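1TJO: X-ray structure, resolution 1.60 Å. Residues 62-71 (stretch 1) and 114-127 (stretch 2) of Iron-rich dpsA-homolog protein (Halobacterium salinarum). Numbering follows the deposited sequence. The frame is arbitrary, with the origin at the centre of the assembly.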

ATOM      1  N   ASP A  62      -2.805  10.468 -24.324  1.00 21.04           N
ATOM      2  CA  ASP A  62      -1.560   9.744 -24.161  1.00 20.80           C
ATOM      3  C   ASP A  62      -0.395  10.749 -24.109  1.00 20.43           C
ATOM      4  O   ASP A  62       0.500  10.662 -23.250  1.00 19.53           O
ATOM      5  CB  ASP A  62      -1.326   8.773 -25.300  1.00 22.78           C
ATOM      6  CG  ASP A  62      -0.018   8.069 -25.147  1.00 28.44           C
ATOM      7  OD1 ASP A  62       0.893   8.303 -25.979  1.00 32.98           O
ATOM      8  OD2 ASP A  62       0.190   7.313 -24.165  1.00 33.79           O
ATOM      9  N   LEU A  63      -0.424  11.745 -25.007  1.00 19.81           N
ATOM     10  CA  LEU A  63       0.639  12.749 -24.990  1.00 19.69           C
ATOM     11  C   LEU A  63       0.589  13.641 -23.779  1.00 19.48           C
ATOM     12  O   LEU A  63       1.604  14.027 -23.213  1.00 19.42           O
ATOM     13  CB  LEU A  63       0.583  13.607 -26.240  1.00 18.95           C
ATOM     14  CG  LEU A  63       1.061  12.937 -27.504  1.00 23.17           C
ATOM     15  CD1 LEU A  63       0.541  13.657 -28.736  1.00 24.52           C
ATOM     16  CD2 LEU A  63       2.610  12.879 -27.436  1.00 25.61           C
ATOM     17  N   HIS A  64      -0.610  13.968 -23.332  1.00 20.25           N
ATOM     18  CA  HIS A  64      -0.774  14.784 -22.139  1.00 20.84           C
ATOM     19  C   HIS A  64      -0.126  14.086 -20.946  1.00 20.16           C
ATOM     20  O   HIS A  64       0.624  14.710 -20.205  1.00 19.88           O
ATOM     21  CB  HIS A  64      -2.268  15.043 -21.890  1.00 20.81           C
ATOM     22  CG  HIS A  64      -2.591  15.802 -20.654  1.00 23.97           C
ATOM     23  ND1 HIS A  64      -2.475  17.173 -20.563  1.00 26.29           N
ATOM     24  CD2 HIS A  64      -3.107  15.389 -19.471  1.00 28.53           C
ATOM     25  CE1 HIS A  64      -2.855  17.566 -19.355  1.00 26.57           C
ATOM     26  NE2 HIS A  64      -3.258  16.508 -18.680  1.00 30.89           N
ATOM     27  N   LEU A  65      -0.360  12.783 -20.813  1.00 19.65           N
ATOM     28  CA  LEU A  65       0.191  11.997 -19.717  1.00 20.56           C
ATOM     29  C   LEU A  65       1.697  11.931 -19.891  1.00 20.40           C
ATOM     30  O   LEU A  65       2.434  12.140 -18.908  1.00 19.47           O
ATOM     31  CB  LEU A  65      -0.474  10.630 -19.703  1.00 21.65           C
ATOM     32  CG  LEU A  65      -1.930  10.741 -19.255  1.00 27.32           C
ATOM     33  CD1 LEU A  65      -2.681   9.402 -19.535  1.00 32.54           C
ATOM     34  CD2 LEU A  65      -2.040  11.188 -17.790  1.00 32.13           C
ATOM     35  N   PHE A  66       2.160  11.620 -21.101  1.00 17.84           N
ATOM     36  CA  PHE A  66       3.607  11.463 -21.324  1.00 18.74           C
ATOM     37  C   PHE A  66       4.318  12.766 -20.975  1.00 17.85           C
ATOM     38  O   PHE A  66       5.391  12.759 -20.328  1.00 19.83           O
ATOM     39  CB  PHE A  66       3.934  11.021 -22.770  1.00 20.19           C
ATOM     40  CG  PHE A  66       5.384  11.220 -23.157  1.00 19.76           C
ATOM     41  CD1 PHE A  66       6.370  10.413 -22.637  1.00 22.00           C
ATOM     42  CD2 PHE A  66       5.759  12.282 -23.932  1.00 20.79           C
ATOM     43  CE1 PHE A  66       7.731  10.655 -22.938  1.00 24.07           C
ATOM     44  CE2 PHE A  66       7.093  12.522 -24.207  1.00 24.26           C
ATOM     45  CZ  PHE A  66       8.059  11.709 -23.698  1.00 20.82           C
ATOM     46  N   LEU A  67       3.789  13.881 -21.471  1.00 17.68           N
ATOM     47  CA  LEU A  67       4.458  15.177 -21.332  1.00 16.90           C
ATOM     48  C   LEU A  67       4.445  15.596 -19.867  1.00 18.55           C
ATOM     49  O   LEU A  67       5.414  16.200 -19.397  1.00 19.51           O
ATOM     50  CB  LEU A  67       3.859  16.254 -22.235  1.00 18.46           C
ATOM     51  CG  LEU A  67       4.059  16.016 -23.729  1.00 19.95           C
ATOM     52  CD1 LEU A  67       3.065  16.809 -24.585  1.00 19.62           C
ATOM     53  CD2 LEU A  67       5.501  16.364 -24.102  1.00 23.90           C
ATOM     54  N   GLY A  68       3.369  15.262 -19.158  1.00 20.24           N
ATOM     55  CA  GLY A  68       3.335  15.564 -17.720  1.00 21.06           C
ATOM     56  C   GLY A  68       4.429  14.784 -16.965  1.00 20.30           C
ATOM     57  O   GLY A  68       5.126  15.352 -16.121  1.00 22.10           O
ATOM     58  N   GLU A  69       4.573  13.494 -17.251  1.00 19.79           N
ATOM     59  CA  GLU A  69       5.614  12.640 -16.672  1.00 21.24           C
ATOM     60  C   GLU A  69       7.013  13.154 -17.071  1.00 19.08           C
ATOM     61  O   GLU A  69       7.929  13.194 -16.238  1.00 19.97           O
ATOM     62  CB  GLU A  69       5.459  11.206 -17.148  1.00 23.01           C
ATOM     63  CG  GLU A  69       4.213  10.491 -16.652  1.00 32.74           C
ATOM     64  CD  GLU A  69       4.045   9.137 -17.355  1.00 41.79           C
ATOM     65  OE1 GLU A  69       4.872   8.206 -17.061  1.00 49.07           O
ATOM     66  OE2 GLU A  69       3.135   9.001 -18.239  1.00 48.04           O
ATOM     67  N   ALA A  70       7.177  13.562 -18.315  1.00 18.71           N
ATOM     68  CA  ALA A  70       8.467  14.088 -18.795  1.00 18.27           C
ATOM     69  C   ALA A  70       8.817  15.368 -18.044  1.00 16.92           C
ATOM     70  O   ALA A  70       9.965  15.586 -17.686  1.00 17.94           O
ATOM     71  CB  ALA A  70       8.474  14.342 -20.262  1.00 19.72           C
ATOM     72  N   ALA A  71       7.835  16.229 -17.813  1.00 17.75           N
ATOM     73  CA  ALA A  71       8.076  17.449 -17.069  1.00 17.61           C
ATOM     74  C   ALA A  71       8.449  17.141 -15.626  1.00 19.66           C
ATOM     75  O   ALA A  71       9.327  17.796 -15.037  1.00 20.30           O
ATOM     76  CB  ALA A  71       6.849  18.346 -17.111  1.00 17.13           C
TER
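Stretch 2 114-127: DIRTSLANDMAIYG

The centre of this contact is a short ladder of aliphatic side chains between two helices that run in nearly the same direction. Leu 63 is its first rung: its CD1 packs 3.7 Å from CG1 of Ile 115, while its CD2 lies 4.0 Å from CD2 of Leu 119, so one leucine is shared between two residues a helical turn apart. One turn further along stretch 1, CD2 of Leu 67 meets CD1 of Leu 119 at 4.0 Å. Leu 119 thus bridges Leu 63 and Leu 67 just as Leu 63 bridges Ile 115 and Leu 119, and the i, i+4 spacing on each helix keeps the rungs in step.

The backbones stand well apart, and long side chains span the gap. All of stretch 1 is helical, and stretch 2 is helical from Ile 115 onward. The axes cross at 19°, N-to-C directions nearly aligned, and come no closer than 13.4 Å. Register follows the ladder: the CA atoms of Leu 63 and Ile 115 are 9.2 Å apart, those of Leu 67 and Leu 119 9.6 Å. Leu 63, Ile 115 and Leu 119 point their CA-to-CB bonds toward the opposing stretch; that of Leu 67 leaves sideways, and its m, t rotamer brings the end of the side chain nearer. Leu 119 has chi angles of -92° and 17°, both between the usual wells. The area buried is modest, 246 Å² over both sides.

Beyond the leucines the contact turns polar. CD2 of Leu 67 lies 4.3 Å from OD2 of Asp 122, a loose approach rather than a close contact; both carboxylate oxygens of that aspartate find hydrogen bonds elsewhere in the structure. A turn later the small Ala 70 faces the large Tyr 126, whose ring reaches across until its OH stands 3.5 Å from CB of Ala 70. No direct hydrogen bond joins the stretches, but a water does: it accepts from Tyr 126 OH at 2.7 Å and donates to Ala 70 O at 2.8 Å. The water thus gives the tyrosine hydroxyl an acceptor and the Ala 70 carbonyl a donor at the edge of the contact.

At the other end, stretch 2 secures its own start. Asp 114 caps the helix, its OD2 accepting from Thr 117 N at 2.9 Å and from Thr 117 OG1 at 3.1 Å, while Ser 118 OG donates to Asp 114 O at 2.9 Å. The helix is therefore closed off immediately before Ile 115, the first residue to enter the ladder.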

ATOM      1  N   ASP A 114       1.226  23.274 -33.517  1.00 21.27           N
ATOM      2  CA  ASP A 114       0.688  21.939 -33.618  1.00 21.03           C
ATOM      3  C   ASP A 114       1.596  20.984 -32.885  1.00 20.47           C
ATOM      4  O   ASP A 114       2.779  21.300 -32.563  1.00 19.60           O
ATOM      5  CB  ASP A 114       0.513  21.512 -35.075  1.00 22.89           C
ATOM      6  CG  ASP A 114       1.798  21.504 -35.816  1.00 26.16           C
ATOM      7  OD1 ASP A 114       2.031  22.447 -36.580  1.00 40.38           O
ATOM      8  OD2 ASP A 114       2.684  20.671 -35.669  1.00 29.43           O
ATOM      9  N   ILE A 115       1.096  19.789 -32.645  1.00 19.42           N
ATOM     10  CA  ILE A 115       1.876  18.858 -31.812  1.00 19.66           C
ATOM     11  C   ILE A 115       3.195  18.374 -32.431  1.00 19.22           C
ATOM     12  O   ILE A 115       4.182  18.196 -31.724  1.00 19.54           O
ATOM     13  CB  ILE A 115       0.972  17.679 -31.263  1.00 20.40           C
ATOM     14  CG1 ILE A 115       1.724  16.870 -30.199  1.00 20.66           C
ATOM     15  CG2 ILE A 115       0.496  16.772 -32.383  1.00 21.68           C
ATOM     16  CD1 ILE A 115       2.104  17.674 -28.977  1.00 19.49           C
ATOM     17  N   ARG A 116       3.236  18.168 -33.737  1.00 18.75           N
ATOM     18  CA  ARG A 116       4.448  17.731 -34.369  1.00 18.04           C
ATOM     19  C   ARG A 116       5.539  18.822 -34.205  1.00 19.21           C
ATOM     20  O   ARG A 116       6.694  18.507 -33.885  1.00 21.29           O
ATOM     21  CB  ARG A 116       4.188  17.379 -35.829  1.00 18.88           C
ATOM     22  CG  ARG A 116       3.437  16.114 -36.074  1.00 18.97           C
ATOM     23  CD  ARG A 116       3.548  15.606 -37.516  1.00 21.29           C
ATOM     24  NE  ARG A 116       4.904  15.160 -37.792  1.00 19.13           N
ATOM     25  CZ  ARG A 116       5.392  13.964 -37.486  1.00 19.07           C
ATOM     26  NH1 ARG A 116       4.667  13.004 -36.925  1.00 19.66           N
ATOM     27  NH2 ARG A 116       6.664  13.726 -37.728  1.00 19.50           N
ATOM     28  N   THR A 117       5.159  20.087 -34.379  1.00 19.36           N
ATOM     29  CA  THR A 117       6.102  21.174 -34.237  1.00 19.47           C
ATOM     30  C   THR A 117       6.595  21.254 -32.814  1.00 18.82           C
ATOM     31  O   THR A 117       7.808  21.414 -32.561  1.00 18.21           O
ATOM     32  CB  THR A 117       5.430  22.459 -34.664  1.00 21.32           C
ATOM     33  OG1 THR A 117       5.213  22.410 -36.075  1.00 21.52           O
ATOM     34  CG2 THR A 117       6.323  23.686 -34.424  1.00 23.48           C
ATOM     35  N   SER A 118       5.647  21.172 -31.883  1.00 18.49           N
ATOM     36  CA  SER A 118       5.924  21.256 -30.478  1.00 18.40           C
ATOM     37  C   SER A 118       6.903  20.172 -30.049  1.00 17.21           C
ATOM     38  O   SER A 118       7.915  20.466 -29.446  1.00 18.74           O
ATOM     39  CB  SER A 118       4.627  21.201 -29.639  1.00 18.19           C
ATOM     40  OG  SER A 118       3.755  22.267 -30.015  1.00 20.56           O
ATOM     41  N   LEU A 119       6.624  18.914 -30.378  1.00 18.04           N
ATOM     42  CA  LEU A 119       7.528  17.858 -30.024  1.00 19.10           C
ATOM     43  C   LEU A 119       8.895  17.985 -30.685  1.00 19.21           C
ATOM     44  O   LEU A 119       9.879  17.682 -30.038  1.00 18.68           O
ATOM     45  CB  LEU A 119       6.927  16.500 -30.331  1.00 19.64           C
ATOM     46  CG  LEU A 119       6.141  15.721 -29.278  1.00 26.23           C
ATOM     47  CD1 LEU A 119       5.624  16.439 -28.051  1.00 24.71           C
ATOM     48  CD2 LEU A 119       5.191  14.735 -29.916  1.00 23.61           C
ATOM     49  N   ALA A 120       8.955  18.448 -31.937  1.00 19.07           N
ATOM     50  CA  ALA A 120      10.247  18.601 -32.585  1.00 19.75           C
ATOM     51  C   ALA A 120      11.082  19.671 -31.869  1.00 19.26           C
ATOM     52  O   ALA A 120      12.302  19.536 -31.709  1.00 19.07           O
ATOM     53  CB  ALA A 120      10.060  18.964 -34.006  1.00 20.53           C
ATOM     54  N   ASN A 121      10.435  20.733 -31.413  1.00 18.56           N
ATOM     55  CA  ASN A 121      11.128  21.763 -30.642  1.00 18.93           C
ATOM     56  C   ASN A 121      11.665  21.194 -29.303  1.00 19.48           C
ATOM     57  O   ASN A 121      12.809  21.519 -28.860  1.00 20.40           O
ATOM     58  CB  ASN A 121      10.194  22.953 -30.372  1.00 18.29           C
ATOM     59  CG  ASN A 121       9.934  23.793 -31.582  1.00 20.18           C
ATOM     60  OD1 ASN A 121      10.727  23.800 -32.510  1.00 20.90           O
ATOM     61  ND2 ASN A 121       8.854  24.565 -31.569  1.00 18.16           N
ATOM     62  N   ASP A 122      10.880  20.309 -28.689  1.00 18.96           N
ATOM     63  CA  ASP A 122      11.309  19.683 -27.437  1.00 20.36           C
ATOM     64  C   ASP A 122      12.480  18.760 -27.667  1.00 19.55           C
ATOM     65  O   ASP A 122      13.398  18.714 -26.867  1.00 19.65           O
ATOM     66  CB  ASP A 122      10.166  18.890 -26.773  1.00 20.61           C
ATOM     67  CG  ASP A 122       9.046  19.776 -26.330  1.00 22.99           C
ATOM     68  OD1 ASP A 122       9.306  21.009 -26.144  1.00 20.74           O
ATOM     69  OD2 ASP A 122       7.875  19.324 -26.143  1.00 21.61           O
ATOM     70  N   MET A 123      12.407  17.994 -28.735  1.00 20.26           N
ATOM     71  CA  MET A 123      13.441  17.041 -29.116  1.00 21.51           C
ATOM     72  C   MET A 123      14.792  17.743 -29.251  1.00 21.59           C
ATOM     73  O   MET A 123      15.788  17.220 -28.807  1.00 21.35           O
ATOM     74  CB  MET A 123      13.083  16.324 -30.423  1.00 23.36           C
ATOM     75  CG  MET A 123      13.741  14.959 -30.473  1.00 26.27           C
ATOM     76  SD  MET A 123      13.280  13.976 -31.932  1.00 32.72           S
ATOM     77  CE  MET A 123      13.888  14.914 -33.072  1.00 33.29           C
ATOM     78  N   ALA A 124      14.789  18.948 -29.779  1.00 21.23           N
ATOM     79  CA  ALA A 124      16.021  19.730 -29.960  1.00 21.24           C
ATOM     80  C   ALA A 124      16.602  20.161 -28.616  1.00 20.28           C
ATOM     81  O   ALA A 124      17.833  20.174 -28.421  1.00 22.23           O
ATOM     82  CB  ALA A 124      15.787  20.944 -30.840  1.00 21.87           C
ATOM     83  N   ILE A 125      15.733  20.533 -27.697  1.00 19.62           N
ATOM     84  CA  ILE A 125      16.173  20.848 -26.349  1.00 17.96           C
ATOM     85  C   ILE A 125      16.808  19.624 -25.690  1.00 17.50           C
ATOM     86  O   ILE A 125      17.874  19.730 -25.118  1.00 18.43           O
ATOM     87  CB  ILE A 125      15.023  21.407 -25.501  1.00 18.46           C
ATOM     88  CG1 ILE A 125      14.507  22.736 -26.065  1.00 20.38           C
ATOM     89  CG2 ILE A 125      15.511  21.589 -24.116  1.00 18.89           C
ATOM     90  CD1 ILE A 125      13.276  23.241 -25.397  1.00 24.12           C
ATOM     91  N   TYR A 126      16.135  18.471 -25.742  1.00 17.58           N
ATOM     92  CA  TYR A 126      16.678  17.253 -25.140  1.00 18.26           C
ATOM     93  C   TYR A 126      18.039  16.937 -25.656  1.00 18.37           C
ATOM     94  O   TYR A 126      18.957  16.629 -24.893  1.00 19.15           O
ATOM     95  CB  TYR A 126      15.783  16.033 -25.407  1.00 19.15           C
ATOM     96  CG  TYR A 126      14.664  15.862 -24.395  1.00 17.67           C
ATOM     97  CD1 TYR A 126      13.365  16.151 -24.743  1.00 19.57           C
ATOM     98  CD2 TYR A 126      14.908  15.313 -23.124  1.00 17.81           C
ATOM     99  CE1 TYR A 126      12.333  15.976 -23.846  1.00 19.85           C
ATOM    100  CE2 TYR A 126      13.877  15.128 -22.214  1.00 17.27           C
ATOM    101  CZ  TYR A 126      12.592  15.458 -22.590  1.00 19.24           C
ATOM    102  OH  TYR A 126      11.526  15.273 -21.750  1.00 19.50           O
ATOM    103  N   GLY A 127      18.193  17.041 -26.970  1.00 19.43           N
ATOM    104  CA  GLY A 127      19.451  16.721 -27.605  1.00 20.64           C
ATOM    105  C   GLY A 127      20.572  17.589 -27.137  1.00 20.21           C
ATOM    106  O   GLY A 127      21.667  17.097 -26.855  1.00 18.93           O
TER
HETATM  107  O   HOH W   1      12.137  14.613 -19.247  1.00 22.52           O